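Local coordinates for protein exotoxin 6 (Staphylococcus aureus subsp. aureus Mu50, PDB 4ZYS) that is a staphylococcal superantigen-like exotoxin that probably acts as a secreted virulence factor and may bind sugars, at residues I109-G112 and K113-P116; L137-R140 and A141-H145. All coordinates share one frame; numbering follows the deposited sequence.

Contact 1: residues I109-G112 and K113-P116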
ATOM      1  N   ILE A 109       2.471  -6.749 -16.620  1.00 26.77           N
ATOM      2  CA  ILE A 109       1.843  -5.450 -16.866  1.00 27.00           C
ATOM      3  C   ILE A 109       1.334  -5.453 -18.305  1.00 30.26           C
ATOM      4  O   ILE A 109       2.101  -5.685 -19.242  1.00 30.91           O
ATOM      5  CB  ILE A 109       2.772  -4.238 -16.539  1.00 30.94           C
ATOM      6  CG1 ILE A 109       3.281  -4.316 -15.064  1.00 30.08           C
ATOM      7  CG2 ILE A 109       2.034  -2.896 -16.822  1.00 31.73           C
ATOM      8  CD1 ILE A 109       4.017  -3.125 -14.535  1.00 35.61           C
ATOM      9  N   LYS A 110       0.023  -5.261 -18.461  1.00 25.98           N
ATOM     10  CA  LYS A 110      -0.654  -5.252 -19.755  1.00 26.03           C
ATOM     11  C   LYS A 110      -1.151  -3.856 -20.046  1.00 30.15           C
ATOM     12  O   LYS A 110      -1.963  -3.344 -19.285  1.00 30.98           O
ATOM     13  CB  LYS A 110      -1.809  -6.290 -19.771  1.00 28.00           C
ATOM     14  CG  LYS A 110      -2.751  -6.187 -20.973  1.00 31.00           C
ATOM     15  CD  LYS A 110      -3.534  -7.464 -21.200  1.00 39.16           C
ATOM     16  CE  LYS A 110      -4.731  -7.271 -22.109  1.00 47.77           C
ATOM     17  NZ  LYS A 110      -4.341  -7.042 -23.520  1.00 60.47           N
ATOM     18  N   LYS A 111      -0.682  -3.245 -21.143  1.00 27.33           N
ATOM     19  CA  LYS A 111      -1.115  -1.903 -21.541  1.00 28.61           C
ATOM     20  C   LYS A 111      -2.023  -1.961 -22.782  1.00 34.64           C
ATOM     21  O   LYS A 111      -1.580  -2.319 -23.862  1.00 35.33           O
ATOM     22  CB  LYS A 111       0.083  -0.975 -21.796  1.00 31.53           C
ATOM     23  CG  LYS A 111      -0.340   0.466 -22.110  1.00 32.09           C
ATOM     24  CD  LYS A 111       0.857   1.381 -22.085  1.00 47.11           C
ATOM     25  CE  LYS A 111       0.590   2.691 -22.773  1.00 59.92           C
ATOM     26  NZ  LYS A 111       1.796   3.554 -22.764  1.00 72.40           N
ATOM     27  N   GLY A 112      -3.273  -1.574 -22.609  1.00 31.95           N
ATOM     28  CA  GLY A 112      -4.274  -1.565 -23.666  1.00 32.67           C
ATOM     29  C   GLY A 112      -4.458  -2.937 -24.268  1.00 37.19           C
ATOM     30  O   GLY A 112      -4.552  -3.927 -23.540  1.00 36.86           O
ATOM     31  N   LYS A 113      -4.448  -3.008 -25.600  1.00 34.95           N
ATOM     32  CA  LYS A 113      -4.618  -4.259 -26.338  1.00 35.47           C
ATOM     33  C   LYS A 113      -3.296  -5.055 -26.415  1.00 39.68           C
ATOM     34  O   LYS A 113      -3.331  -6.216 -26.828  1.00 38.49           O
ATOM     35  CB  LYS A 113      -5.194  -3.992 -27.739  1.00 38.21           C
ATOM     36  CG  LYS A 113      -6.681  -3.648 -27.725  1.00 45.80           C
ATOM     37  CD  LYS A 113      -7.125  -3.039 -29.061  1.00 59.56           C
ATOM     38  CE  LYS A 113      -8.617  -2.861 -29.144  1.00 70.45           C
ATOM     39  NZ  LYS A 113      -9.280  -4.097 -29.630  1.00 84.25           N
ATOM     40  N   GLU A 114      -2.153  -4.462 -25.942  1.00 36.51           N
ATOM     41  CA  GLU A 114      -0.843  -5.127 -25.954  1.00 36.86           C
ATOM     42  C   GLU A 114      -0.820  -6.383 -25.064  1.00 40.54           C
ATOM     43  O   GLU A 114      -1.647  -6.529 -24.164  1.00 40.15           O
ATOM     44  CB  GLU A 114       0.285  -4.181 -25.520  1.00 38.03           C
ATOM     45  CG  GLU A 114       0.563  -2.998 -26.439  1.00 49.82           C
ATOM     46  CD  GLU A 114       1.297  -1.842 -25.774  1.00 74.87           C
ATOM     47  OE1 GLU A 114       2.210  -2.092 -24.950  1.00 71.85           O
ATOM     48  OE2 GLU A 114       0.959  -0.677 -26.089  1.00 74.02           O
ATOM     49  N   GLU A 115       0.112  -7.301 -25.352  1.00 36.21           N
ATOM     50  CA  GLU A 115       0.293  -8.536 -24.595  1.00 35.02           C
ATOM     51  C   GLU A 115       0.907  -8.221 -23.249  1.00 37.74           C
ATOM     52  O   GLU A 115       1.609  -7.208 -23.168  1.00 38.28           O
ATOM     53  CB  GLU A 115       1.173  -9.519 -25.375  1.00 36.61           C
ATOM     54  CG  GLU A 115       0.389 -10.280 -26.420  1.00 41.11           C
ATOM     55  CD  GLU A 115      -0.873 -10.952 -25.914  1.00 49.40           C
ATOM     56  OE1 GLU A 115      -0.782 -11.898 -25.097  1.00 33.59           O
ATOM     57  OE2 GLU A 115      -1.965 -10.540 -26.363  1.00 37.79           O
ATOM     58  N   PRO A 116       0.632  -9.009 -22.169  1.00 32.39           N
ATOM     59  CA  PRO A 116       1.261  -8.702 -20.872  1.00 30.55           C
ATOM     60  C   PRO A 116       2.775  -8.848 -20.933  1.00 33.33           C
ATOM     61  O   PRO A 116       3.291  -9.713 -21.636  1.00 32.85           O
ATOM     62  CB  PRO A 116       0.645  -9.723 -19.900  1.00 32.33           C
ATOM     63  CG  PRO A 116      -0.417 -10.430 -20.642  1.00 36.73           C
ATOM     64  CD  PRO A 116      -0.169 -10.251 -22.094  1.00 33.27           C
TER
HETATM   65  O   HOH W   1       1.593  -4.447 -22.450  1.00 29.38           O
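Across residues 109-112 and 113-116 the chain doubles back on itself, Lys110 facing Pro116 at the open end and a type II' beta turn from Lys111 to Glu114 reversing it at the other. The end-to-end directions of the two segments differ by 172°. This is the loop between strands 106-111 and 117-119 at the margin of the five-stranded sheet in the beta-grasp domain. The turn is closed by Glu114 N, which donates to Lys111 O at 3.0 Å; the bond is bent, with 142° at the hydrogen. Gly112 takes up the positive phi that the first corner of such a turn needs. Further back, the backbones stand too far apart for Lys111 N to reach Glu115 O directly, and water 1 bridges them, accepting from the amide and donating to the carbonyl. Pro116 CA then makes a CA-H...O contact of 3.5 Å with Ile109 O, close to where Ile109 enters backbone pairing with Gln117.

Lys110 and Glu114 carry most of the side-chain contact. The aliphatic part of Lys110 runs past the Glu114 carbonyl, Lys110 CG 3.4 Å from Glu114 O, and a bend at its last torsion turns the ammonium back over the loop. There Lys110 NZ donates to two main-chain oxygens, so that one charged group ties both sides of the turn together. The Glu114 side chain, with CG beside its own backbone N, folds against the Lys111 carbonyl, while Lys111 extends away toward helix 130-145, where its ammonium probably bonds to His145 O. Lys110 NZ meets Gly112 O on a lone pair at 3.1 Å. The approach of Lys110 NZ to Glu114 O is closer, 2.8 Å, but tilted 32° from the carbonyl plane.

Contact 2: residues L137-R140 and A141-H145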
ATOM      1  N   LEU A 137       2.909  -0.938  -7.052  1.00 20.71           N
ATOM      2  CA  LEU A 137       2.515  -1.424  -8.373  1.00 20.01           C
ATOM      3  C   LEU A 137       2.106  -0.236  -9.282  1.00 25.71           C
ATOM      4  O   LEU A 137       2.467  -0.203 -10.457  1.00 26.82           O
ATOM      5  CB  LEU A 137       1.410  -2.483  -8.269  1.00 18.78           C
ATOM      6  CG  LEU A 137       1.856  -3.835  -7.639  1.00 20.23           C
ATOM      7  CD1 LEU A 137       0.660  -4.640  -7.170  1.00 20.53           C
ATOM      8  CD2 LEU A 137       2.745  -4.630  -8.564  1.00 15.56           C
ATOM      9  N   ARG A 138       1.426   0.757  -8.713  1.00 21.16           N
ATOM     10  CA  ARG A 138       1.034   1.959  -9.444  1.00 21.29           C
ATOM     11  C   ARG A 138       2.289   2.767  -9.810  1.00 24.65           C
ATOM     12  O   ARG A 138       2.334   3.273 -10.912  1.00 25.45           O
ATOM     13  CB  ARG A 138       0.015   2.797  -8.632  1.00 19.73           C
ATOM     14  CG  ARG A 138      -1.363   2.104  -8.503  1.00 14.73           C
ATOM     15  CD  ARG A 138      -2.460   3.095  -8.225  1.00 17.90           C
ATOM     16  NE  ARG A 138      -3.575   2.485  -7.492  1.00 15.07           N
ATOM     17  CZ  ARG A 138      -4.834   2.918  -7.527  1.00 22.12           C
ATOM     18  NH1 ARG A 138      -5.170   3.944  -8.294  1.00 12.98           N
ATOM     19  NH2 ARG A 138      -5.765   2.328  -6.792  1.00 10.13           N
ATOM     20  N   GLU A 139       3.321   2.799  -8.945  1.00 21.59           N
ATOM     21  CA  GLU A 139       4.619   3.471  -9.171  1.00 23.69           C
ATOM     22  C   GLU A 139       5.335   2.912 -10.409  1.00 27.96           C
ATOM     23  O   GLU A 139       5.823   3.684 -11.229  1.00 28.16           O
ATOM     24  CB  GLU A 139       5.518   3.309  -7.930  1.00 25.50           C
ATOM     25  CG  GLU A 139       6.878   3.988  -8.025  1.00 37.96           C
ATOM     26  CD  GLU A 139       7.701   3.870  -6.761  1.00 56.61           C
ATOM     27  OE1 GLU A 139       7.721   2.768  -6.164  1.00 42.61           O
ATOM     28  OE2 GLU A 139       8.329   4.880  -6.369  1.00 51.38           O
ATOM     29  N   ARG A 140       5.377   1.581 -10.533  1.00 24.76           N
ATOM     30  CA  ARG A 140       5.967   0.834 -11.646  1.00 25.82           C
ATOM     31  C   ARG A 140       5.181   1.140 -12.948  1.00 31.63           C
ATOM     32  O   ARG A 140       5.794   1.470 -13.956  1.00 33.68           O
ATOM     33  CB  ARG A 140       5.931  -0.665 -11.276  1.00 25.73           C
ATOM     34  CG  ARG A 140       6.523  -1.661 -12.265  1.00 38.27           C
ATOM     35  CD  ARG A 140       8.018  -1.859 -12.170  1.00 36.85           C
ATOM     36  NE  ARG A 140       8.527  -2.248 -10.845  1.00 20.49           N
ATOM     37  CZ  ARG A 140       8.878  -3.481 -10.500  1.00 24.04           C
ATOM     38  NH1 ARG A 140       8.722  -4.487 -11.351  1.00 20.64           N
ATOM     39  NH2 ARG A 140       9.395  -3.717  -9.305  1.00 13.59           N
ATOM     40  N   ALA A 141       3.827   1.086 -12.907  1.00 27.00           N
ATOM     41  CA  ALA A 141       2.948   1.396 -14.040  1.00 26.75           C
ATOM     42  C   ALA A 141       3.102   2.865 -14.508  1.00 30.32           C
ATOM     43  O   ALA A 141       3.034   3.126 -15.706  1.00 31.97           O
ATOM     44  CB  ALA A 141       1.504   1.127 -13.660  1.00 27.11           C
ATOM     45  N   ILE A 142       3.334   3.809 -13.573  1.00 24.62           N
ATOM     46  CA  ILE A 142       3.512   5.235 -13.871  1.00 23.44           C
ATOM     47  C   ILE A 142       4.876   5.474 -14.514  1.00 28.54           C
ATOM     48  O   ILE A 142       4.956   6.101 -15.571  1.00 26.93           O
ATOM     49  CB  ILE A 142       3.319   6.117 -12.603  1.00 24.54           C
ATOM     50  CG1 ILE A 142       1.843   6.099 -12.122  1.00 24.64           C
ATOM     51  CG2 ILE A 142       3.825   7.549 -12.809  1.00 23.12           C
ATOM     52  CD1 ILE A 142       1.674   6.482 -10.660  1.00 23.48           C
ATOM     53  N   LYS A 143       5.942   4.990 -13.853  1.00 26.57           N
ATOM     54  CA  LYS A 143       7.325   5.196 -14.278  1.00 27.06           C
ATOM     55  C   LYS A 143       7.629   4.495 -15.581  1.00 29.49           C
ATOM     56  O   LYS A 143       8.189   5.123 -16.469  1.00 32.55           O
ATOM     57  CB  LYS A 143       8.317   4.760 -13.179  1.00 30.14           C
ATOM     58  CG  LYS A 143       8.415   5.757 -12.022  1.00 47.92           C
ATOM     59  CD  LYS A 143       9.594   5.461 -11.068  1.00 58.21           C
ATOM     60  CE  LYS A 143       9.658   6.487  -9.947  1.00 62.73           C
ATOM     61  NZ  LYS A 143      10.931   6.428  -9.174  1.00 60.59           N
ATOM     62  N   GLN A 144       7.216   3.241 -15.741  1.00 24.21           N
ATOM     63  CA  GLN A 144       7.553   2.500 -16.957  1.00 24.23           C
ATOM     64  C   GLN A 144       6.482   2.472 -18.047  1.00 28.06           C
ATOM     65  O   GLN A 144       6.845   2.273 -19.203  1.00 29.30           O
ATOM     66  CB  GLN A 144       7.907   1.055 -16.626  1.00 24.88           C
ATOM     67  CG  GLN A 144       9.193   0.913 -15.847  1.00 26.50           C
ATOM     68  CD  GLN A 144       9.491  -0.505 -15.442  1.00 35.96           C
ATOM     69  OE1 GLN A 144       8.666  -1.424 -15.530  1.00 24.21           O
ATOM     70  NE2 GLN A 144      10.685  -0.697 -14.960  1.00 31.39           N
ATOM     71  N   HIS A 145       5.193   2.617 -17.722  1.00 24.15           N
ATOM     72  CA  HIS A 145       4.182   2.460 -18.776  1.00 25.06           C
ATOM     73  C   HIS A 145       3.264   3.672 -18.967  1.00 29.51           C
ATOM     74  O   HIS A 145       2.270   3.580 -19.691  1.00 29.79           O
ATOM     75  CB  HIS A 145       3.361   1.186 -18.509  1.00 25.64           C
ATOM     76  CG  HIS A 145       4.226  -0.020 -18.327  1.00 28.29           C
ATOM     77  ND1 HIS A 145       4.666  -0.748 -19.404  1.00 30.89           N
ATOM     78  CD2 HIS A 145       4.781  -0.528 -17.203  1.00 29.64           C
ATOM     79  CE1 HIS A 145       5.430  -1.712 -18.907  1.00 29.46           C
ATOM     80  NE2 HIS A 145       5.532  -1.621 -17.590  1.00 29.26           N
TER
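Helix 130-145 is the helix that lies across the sheet of the beta-grasp domain, and residues 137-145 belong to its C-terminal half. Four consecutive i to i+4 backbone bonds join the segments: Ala141, Ile142, Lys143 and Gln144 donate to the carbonyls of Leu137, Arg138, Glu139 and Arg140. Gln144 N lies 2.9 Å from Arg140 O. The bond from Ala141 N to Leu137 O is slightly longer, at 3.1 Å. His145 N continues the pattern to Ala141 O.

The side chains of the later turn fold back over the carbonyls they follow. Ile142 sets CG1 beside its own backbone N (chi1 -68°), which brings Ile142 CG1 to 3.1 Å from Arg138 O, and CD1 lies close to the same oxygen. Arg140 and Gln144 run side by side and point the same way. The contact is made by a methylene of the arginine: Arg140 CD lies 3.4 Å from Gln144 OE1, and the guanidinium and amide planes are turned 53° apart. Bends at chi2 and chi3 carry the arginine head off toward Leu120, whose carbonyl receives NH1.

Glu139 and Lys143 also lie alongside each other, but Glu139 OE2 and Lys143 NZ remain 4.1 Å apart, beyond a salt bridge; Glu139 OE1 is paired instead with Arg136. Arg138 reaches the other way, its NE in a salt bridge with Asp134 and its NH1 bonded to Gln173 O and Tyr148 OH. The backbone bonds thus hold the turns together, while the side chains along them add mainly van der Waals contact and probably a weak charge attraction between Glu139 and Lys143, and Arg138 NH1 and Arg140 NH1 bond to residues beyond the helix.

How the contacts relate
Contact 1 is a surface turn at the edge of the beta-grasp sheet, whereas contact 2 is a partly buried stretch of the helix packed on that sheet; their centres are about 13 Å apart. They meet directly: Ile109 CG2 packs 3.6 Å from His145 CD2, Ile109 CD1 lies against Arg140 CG, and the probable bond from Lys111 to the His145 carbonyl adds a polar link. Strand 106-111 and helix 130-145 are thereby joined near their C-terminal ends. Both contacts rely on main-chain carbonyls as acceptors, but in the helix backbone amides fill them in regular order, while the turn has one closing amide bond and enlists a lysine and a water.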